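Long-range contacts in fibronectin type III domain-containing protein (Simiduia agarivorans, PDB 6P2K), which probably hydrolyses beta-glucan chains such as xyloglucan, as a family 74 glycoside hydrolase with a seven-bladed beta-propeller architecture: residues 505-510 with 526-531; 532-537 with 554-559. All coordinates share one frame; numbering follows the deposited sequence.

Contact 1 of 2, residues 505-510 with 526-531; sequences GLPKGV and MFSSNY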
loop_
_atom_site.group_PDB
_atom_site.type_symbol
_atom_site.label_atom_id
_atom_site.label_comp_id
_atom_site.label_asym_id
_atom_site.label_seq_id
_atom_site.Cartn_x
_atom_site.Cartn_y
_atom_site.Cartn_z
ATOM N N GLY B 505 -23.873 -3.381 -21.958
ATOM C CA GLY B 505 -24.706 -3.689 -23.102
ATOM C C GLY B 505 -24.933 -5.164 -23.356
ATOM O O GLY B 505 -25.519 -5.514 -24.384
ATOM N N LEU B 506 -24.478 -6.041 -22.464
ATOM C CA LEU B 506 -24.755 -7.466 -22.600
ATOM C C LEU B 506 -26.136 -7.767 -22.029
ATOM O O LEU B 506 -26.381 -7.478 -20.854
ATOM C CB LEU B 506 -23.692 -8.291 -21.888
ATOM C CG LEU B 506 -23.800 -9.817 -22.007
ATOM C CD1 LEU B 506 -23.524 -10.276 -23.430
ATOM C CD2 LEU B 506 -22.850 -10.498 -21.026
ATOM N N PRO B 507 -27.055 -8.329 -22.812
ATOM C CA PRO B 507 -28.431 -8.519 -22.334
ATOM C C PRO B 507 -28.529 -9.610 -21.274
ATOM O O PRO B 507 -27.578 -10.335 -20.977
ATOM C CB PRO B 507 -29.198 -8.900 -23.603
ATOM C CG PRO B 507 -28.165 -9.503 -24.488
ATOM C CD PRO B 507 -26.887 -8.765 -24.206
ATOM N N LYS B 508 -29.734 -9.722 -20.708
ATOM C CA LYS B 508 -29.965 -10.520 -19.510
ATOM C C LYS B 508 -30.048 -12.019 -19.773
ATOM O O LYS B 508 -30.127 -12.788 -18.809
ATOM C CB LYS B 508 -31.254 -10.060 -18.819
ATOM C CG LYS B 508 -32.521 -10.620 -19.455
ATOM C CD LYS B 508 -33.714 -9.685 -19.296
ATOM C CE LYS B 508 -34.043 -9.431 -17.833
ATOM N NZ LYS B 508 -35.182 -8.479 -17.668
ATOM N N GLY B 509 -30.045 -12.459 -21.027
ATOM C CA GLY B 509 -30.162 -13.884 -21.302
ATOM C C GLY B 509 -28.950 -14.649 -20.792
ATOM O O GLY B 509 -27.811 -14.190 -20.893
ATOM N N VAL B 510 -29.212 -15.834 -20.225
ATOM C CA VAL B 510 -28.154 -16.672 -19.671
ATOM C C VAL B 510 -27.096 -16.937 -20.731
ATOM O O VAL B 510 -27.411 -17.311 -21.864
ATOM C CB VAL B 510 -28.745 -17.987 -19.129
ATOM C CG1 VAL B 510 -27.636 -18.982 -18.800
ATOM C CG2 VAL B 510 -29.603 -17.724 -17.898
ATOM N N MET B 526 -19.445 -15.216 -26.106
ATOM C CA MET B 526 -20.533 -15.663 -25.245
ATOM C C MET B 526 -21.851 -15.521 -25.999
ATOM O O MET B 526 -22.024 -14.597 -26.797
ATOM C CB MET B 526 -20.575 -14.866 -23.936
ATOM C CG MET B 526 -20.817 -13.370 -24.124
ATOM S SD MET B 526 -19.770 -12.338 -23.070
ATOM C CE MET B 526 -18.155 -12.620 -23.805
ATOM N N PHE B 527 -22.776 -16.448 -25.745
ATOM C CA PHE B 527 -24.094 -16.422 -26.373
ATOM C C PHE B 527 -25.145 -16.225 -25.289
ATOM O O PHE B 527 -25.325 -17.089 -24.428
ATOM C CB PHE B 527 -24.368 -17.697 -27.172
ATOM C CG PHE B 527 -25.408 -17.524 -28.253
ATOM C CD1 PHE B 527 -26.738 -17.286 -27.930
ATOM C CD2 PHE B 527 -25.052 -17.581 -29.591
ATOM C CE1 PHE B 527 -27.695 -17.113 -28.926
ATOM C CE2 PHE B 527 -25.996 -17.416 -30.591
ATOM C CZ PHE B 527 -27.322 -17.178 -30.259
ATOM N N SER B 528 -25.833 -15.090 -25.344
ATOM C CA SER B 528 -26.903 -14.761 -24.410
ATOM C C SER B 528 -28.197 -15.375 -24.931
ATOM O O SER B 528 -28.689 -14.988 -25.995
ATOM C CB SER B 528 -27.029 -13.247 -24.254
ATOM O OG SER B 528 -27.952 -12.915 -23.237
ATOM N N SER B 529 -28.744 -16.331 -24.181
ATOM C CA SER B 529 -29.892 -17.107 -24.637
ATOM C C SER B 529 -31.049 -16.204 -25.038
ATOM O O SER B 529 -31.488 -15.348 -24.262
ATOM C CB SER B 529 -30.336 -18.079 -23.542
ATOM O OG SER B 529 -29.388 -19.119 -23.384
ATOM N N ASN B 530 -31.519 -16.398 -26.274
ATOM C CA ASN B 530 -32.629 -15.671 -26.887
ATOM C C ASN B 530 -32.290 -14.223 -27.207
ATOM O O ASN B 530 -33.193 -13.422 -27.470
ATOM C CB ASN B 530 -33.895 -15.738 -26.024
ATOM C CG ASN B 530 -34.403 -17.155 -25.860
ATOM O OD1 ASN B 530 -34.616 -17.629 -24.743
ATOM N ND2 ASN B 530 -34.584 -17.848 -26.979
ATOM N N TYR B 531 -31.008 -13.867 -27.216
ATOM C CA TYR B 531 -30.591 -12.532 -27.634
ATOM C C TYR B 531 -29.571 -12.565 -28.760
ATOM O O TYR B 531 -29.780 -11.918 -29.792
ATOM C CB TYR B 531 -30.037 -11.751 -26.433
ATOM C CG TYR B 531 -31.111 -11.331 -25.459
ATOM C CD1 TYR B 531 -31.811 -10.145 -25.634
ATOM C CD2 TYR B 531 -31.436 -12.128 -24.369
ATOM C CE1 TYR B 531 -32.802 -9.758 -24.749
ATOM C CE2 TYR B 531 -32.429 -11.752 -23.478
ATOM C CZ TYR B 531 -33.108 -10.567 -23.672
ATOM O OH TYR B 531 -34.092 -10.192 -22.783
#

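Contact 2 of 2, residues 532-537 with 554-559; sequences GMYMVE and VTQIYE. With ZN (zinc ion), chain P.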
loop_
_atom_site.group_PDB
_atom_site.type_symbol
_atom_site.label_atom_id
_atom_site.label_comp_id
_atom_site.label_asym_id
_atom_site.label_seq_id
_atom_site.Cartn_x
_atom_site.Cartn_y
_atom_site.Cartn_z
ATOM N N GLY B 532 -28.477 -13.296 -28.601
ATOM C CA GLY B 532 -27.499 -13.427 -29.660
ATOM C C GLY B 532 -26.108 -13.640 -29.094
ATOM O O GLY B 532 -25.928 -13.877 -27.902
ATOM N N MET B 533 -25.122 -13.555 -29.984
ATOM C CA MET B 533 -23.731 -13.789 -29.624
ATOM C C MET B 533 -22.991 -12.471 -29.464
ATOM O O MET B 533 -23.126 -11.561 -30.290
ATOM C CB MET B 533 -23.018 -14.650 -30.666
ATOM C CG MET B 533 -21.638 -15.102 -30.202
ATOM S SD MET B 533 -20.917 -16.397 -31.219
ATOM C CE MET B 533 -21.692 -17.846 -30.513
ATOM N N TYR B 534 -22.194 -12.384 -28.402
ATOM C CA TYR B 534 -21.466 -11.174 -28.061
ATOM C C TYR B 534 -19.998 -11.513 -27.847
ATOM O O TYR B 534 -19.626 -12.670 -27.636
ATOM C CB TYR B 534 -22.058 -10.498 -26.817
ATOM C CG TYR B 534 -23.486 -10.057 -27.030
ATOM C CD1 TYR B 534 -24.531 -10.973 -26.990
ATOM C CD2 TYR B 534 -23.789 -8.727 -27.294
ATOM C CE1 TYR B 534 -25.836 -10.577 -27.203
ATOM C CE2 TYR B 534 -25.093 -8.323 -27.499
ATOM C CZ TYR B 534 -26.109 -9.253 -27.460
ATOM O OH TYR B 534 -27.409 -8.856 -27.667
ATOM N N MET B 535 -19.166 -10.480 -27.914
ATOM C CA MET B 535 -17.722 -10.654 -27.924
ATOM C C MET B 535 -17.079 -9.610 -27.027
ATOM O O MET B 535 -17.445 -8.434 -27.077
ATOM C CB MET B 535 -17.180 -10.536 -29.354
ATOM C CG MET B 535 -15.674 -10.643 -29.479
ATOM S SD MET B 535 -15.162 -10.788 -31.203
ATOM C CE MET B 535 -15.444 -9.119 -31.789
ATOM N N VAL B 536 -16.142 -10.049 -26.196
ATOM C CA VAL B 536 -15.202 -9.157 -25.529
ATOM C C VAL B 536 -13.927 -9.184 -26.362
ATOM O O VAL B 536 -13.205 -10.187 -26.379
ATOM C CB VAL B 536 -14.944 -9.576 -24.078
ATOM C CG1 VAL B 536 -13.827 -8.733 -23.477
ATOM C CG2 VAL B 536 -16.223 -9.437 -23.255
ATOM N N GLU B 537 -13.665 -8.089 -27.078
ATOM C CA GLU B 537 -12.546 -8.069 -28.015
ATOM C C GLU B 537 -11.216 -8.270 -27.298
ATOM O O GLU B 537 -10.351 -9.015 -27.773
ATOM C CB GLU B 537 -12.548 -6.752 -28.792
ATOM C CG GLU B 537 -11.329 -6.544 -29.673
ATOM C CD GLU B 537 -11.472 -7.221 -31.021
ATOM O OE1 GLU B 537 -10.440 -7.634 -31.598
ATOM O OE2 GLU B 537 -12.619 -7.338 -31.504
ATOM N N VAL B 554 -19.485 -4.478 -24.463
ATOM C CA VAL B 554 -19.207 -5.681 -25.238
ATOM C C VAL B 554 -19.549 -5.382 -26.691
ATOM O O VAL B 554 -20.100 -4.319 -27.004
ATOM C CB VAL B 554 -19.996 -6.899 -24.724
ATOM C CG1 VAL B 554 -19.659 -7.184 -23.269
ATOM C CG2 VAL B 554 -21.493 -6.674 -24.898
ATOM N N THR B 555 -19.226 -6.308 -27.585
ATOM C CA THR B 555 -19.556 -6.191 -28.998
ATOM C C THR B 555 -20.553 -7.278 -29.373
ATOM O O THR B 555 -20.313 -8.459 -29.112
ATOM C CB THR B 555 -18.307 -6.314 -29.873
ATOM O OG1 THR B 555 -17.305 -5.395 -29.419
ATOM C CG2 THR B 555 -18.645 -6.023 -31.334
ATOM N N GLN B 556 -21.665 -6.882 -29.980
ATOM C CA GLN B 556 -22.595 -7.857 -30.533
ATOM C C GLN B 556 -22.131 -8.259 -31.926
ATOM O O GLN B 556 -21.852 -7.399 -32.767
ATOM C CB GLN B 556 -24.013 -7.290 -30.596
ATOM C CG GLN B 556 -25.049 -8.320 -31.023
ATOM C CD GLN B 556 -26.447 -7.742 -31.139
ATOM O OE1 GLN B 556 -26.993 -7.210 -30.175
ATOM N NE2 GLN B 556 -27.033 -7.848 -32.325
ATOM N N ILE B 557 -22.043 -9.563 -32.171
ATOM C CA ILE B 557 -21.666 -10.069 -33.488
ATOM C C ILE B 557 -22.765 -10.883 -34.153
ATOM O O ILE B 557 -22.637 -11.202 -35.344
ATOM C CB ILE B 557 -20.354 -10.886 -33.432
ATOM C CG1 ILE B 557 -20.558 -12.218 -32.715
ATOM C CG2 ILE B 557 -19.260 -10.085 -32.740
ATOM C CD1 ILE B 557 -19.287 -13.049 -32.648
ATOM N N TYR B 558 -23.848 -11.211 -33.448
ATOM C CA TYR B 558 -24.931 -11.988 -34.042
ATOM C C TYR B 558 -26.222 -11.739 -33.271
ATOM O O TYR B 558 -26.248 -11.906 -32.049
ATOM C CB TYR B 558 -24.588 -13.484 -34.040
ATOM C CG TYR B 558 -25.689 -14.369 -34.581
ATOM C CD1 TYR B 558 -25.917 -14.468 -35.950
ATOM C CD2 TYR B 558 -26.507 -15.102 -33.723
ATOM C CE1 TYR B 558 -26.925 -15.275 -36.452
ATOM C CE2 TYR B 558 -27.517 -15.914 -34.215
ATOM C CZ TYR B 558 -27.719 -15.995 -35.581
ATOM O OH TYR B 558 -28.715 -16.792 -36.085
ATOM N N GLU B 559 -27.285 -11.340 -33.976
ATOM C CA GLU B 559 -28.607 -11.234 -33.365
ATOM C C GLU B 559 -29.292 -12.592 -33.421
ATOM O O GLU B 559 -29.328 -13.236 -34.475
ATOM C CB GLU B 559 -29.486 -10.173 -34.042
ATOM C CG GLU B 559 -29.881 -10.412 -35.526
ATOM C CD GLU B 559 -31.197 -11.190 -35.758
ATOM O OE1 GLU B 559 -31.478 -11.530 -36.923
ATOM O OE2 GLU B 559 -31.957 -11.485 -34.812
HETATM ZN ZN ZN P . -33.104 -12.573 -36.336
HETATM O O HOH W 1 -15.360 -5.750 -27.390
HETATM O O HOH W 2 -15.001 -5.644 -31.308
HETATM O O HOH W 3 -33.639 -12.759 -38.335
#

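Contact 1 of 2, residues 505-510 with 526-531
The phenol ring of Y531 carries P507 on one face: CB of the proline sits 3.7 Å from the ring centroid and 19° off the ring normal, a CH-pi contact displaced toward the rim. G509 N approaches the same ring obliquely, and K508 CD packs against Y531 OH at 3.5 Å. CG of Y531 is anti to the carbonyl carbon (chi1 -72°), and the ring beyond it lies against P507 and G509. An alanine in place of Y531 would keep CB beside P507 CG, but the loss of the ring would probably open a gap below P507 and G509 and leave the loop freer to shift. Polar contacts hold the next residues. S528 OG donates to G509 O at 2.7 Å, coming from well to the side of the carbonyl, and S529 N donates to V510 O at 2.8 Å in a nearly straight bond. G509 has no room for a side chain, since a CB would run into S529 O and S528 OG. Deeper in, L506 CD2 meets M526 SD at 4.1 Å. The contact thus sets the loop entering strand 511-516 against the end of strand 524-528 within one propeller blade. L506 and P507 also touch Y534 of strand 532-536, while F527, on the other side of its strand, packs on A570 of strand 567-575.

Contact 2 of 2, residues 532-537 with 554-559
The carbonyl oxygen of M533 is gripped by two backbone donors, I557 N at 3.0 Å and Y558 N at 3.3 Å, which makes this a classic beta bulge in the antiparallel pairing of strands 532-536 and 555-559. Here the third and fourth strands of a four-stranded propeller blade meet in the GH74 part of a longer protein. I557 is the extra residue, and the register slips by one: M533 pairs with Y558, but Y534 with Q556. Beyond the bulge M535 and T555 form a hydrogen-bonded pair, with M535 N donating to T555 O at 2.6 Å and T555 N answering to M535 O.

The side chain of I557 touches both methionines. Its CG1 lies between the backbone N and the carbonyl carbon (chi1 70°), and CD1 beyond it meets M533 CG at 4.0 Å, while CG2 lies against M535 CB; W605 and F607 of strand 605-615 also touch I557. On the opposite face the Y534 ring and the Q556 side chain cross, ring and amide planes 81° apart, with Q556 CB 3.4 Å from Y534 CE2. V554 CG2 adds a further apolar contact at Y534 CD2. At the start of strand 532-536, G532 adopts a backbone conformation that a residue with a CB could hardly take, and such a CB would also collide with Y558 O. At the other end one water joins T555 OG1 to E537 N, and a second links OG1 to E537 OE2. E559 turns away from the pairing to a zinc ion also bound by D562 and D566; both of its carboxylate oxygens coordinate the metal, OE1 at 2.0 Å and OE2 at 2.2 Å, and a water occupies another position.

From the N terminus, contact 1 comes first: it closes the chain excursion that carries strand 511-516 and the first two residues of strand 524-528, bringing the loop ahead of that hairpin back to its end. Contact 2 opens directly afterwards, and its two strands close the excursion that contains helix 539-547. The two are in series, neither nesting nor crossing, and together they run from the loop before the blade's first strand to its fourth strand. They meet where strands 524-528 and 532-536 run side by side, with a probable hydrogen bond from Y534 N to M526 O, and F527 of strand 524-528 packs on M533 of the neighbouring strand 532-536.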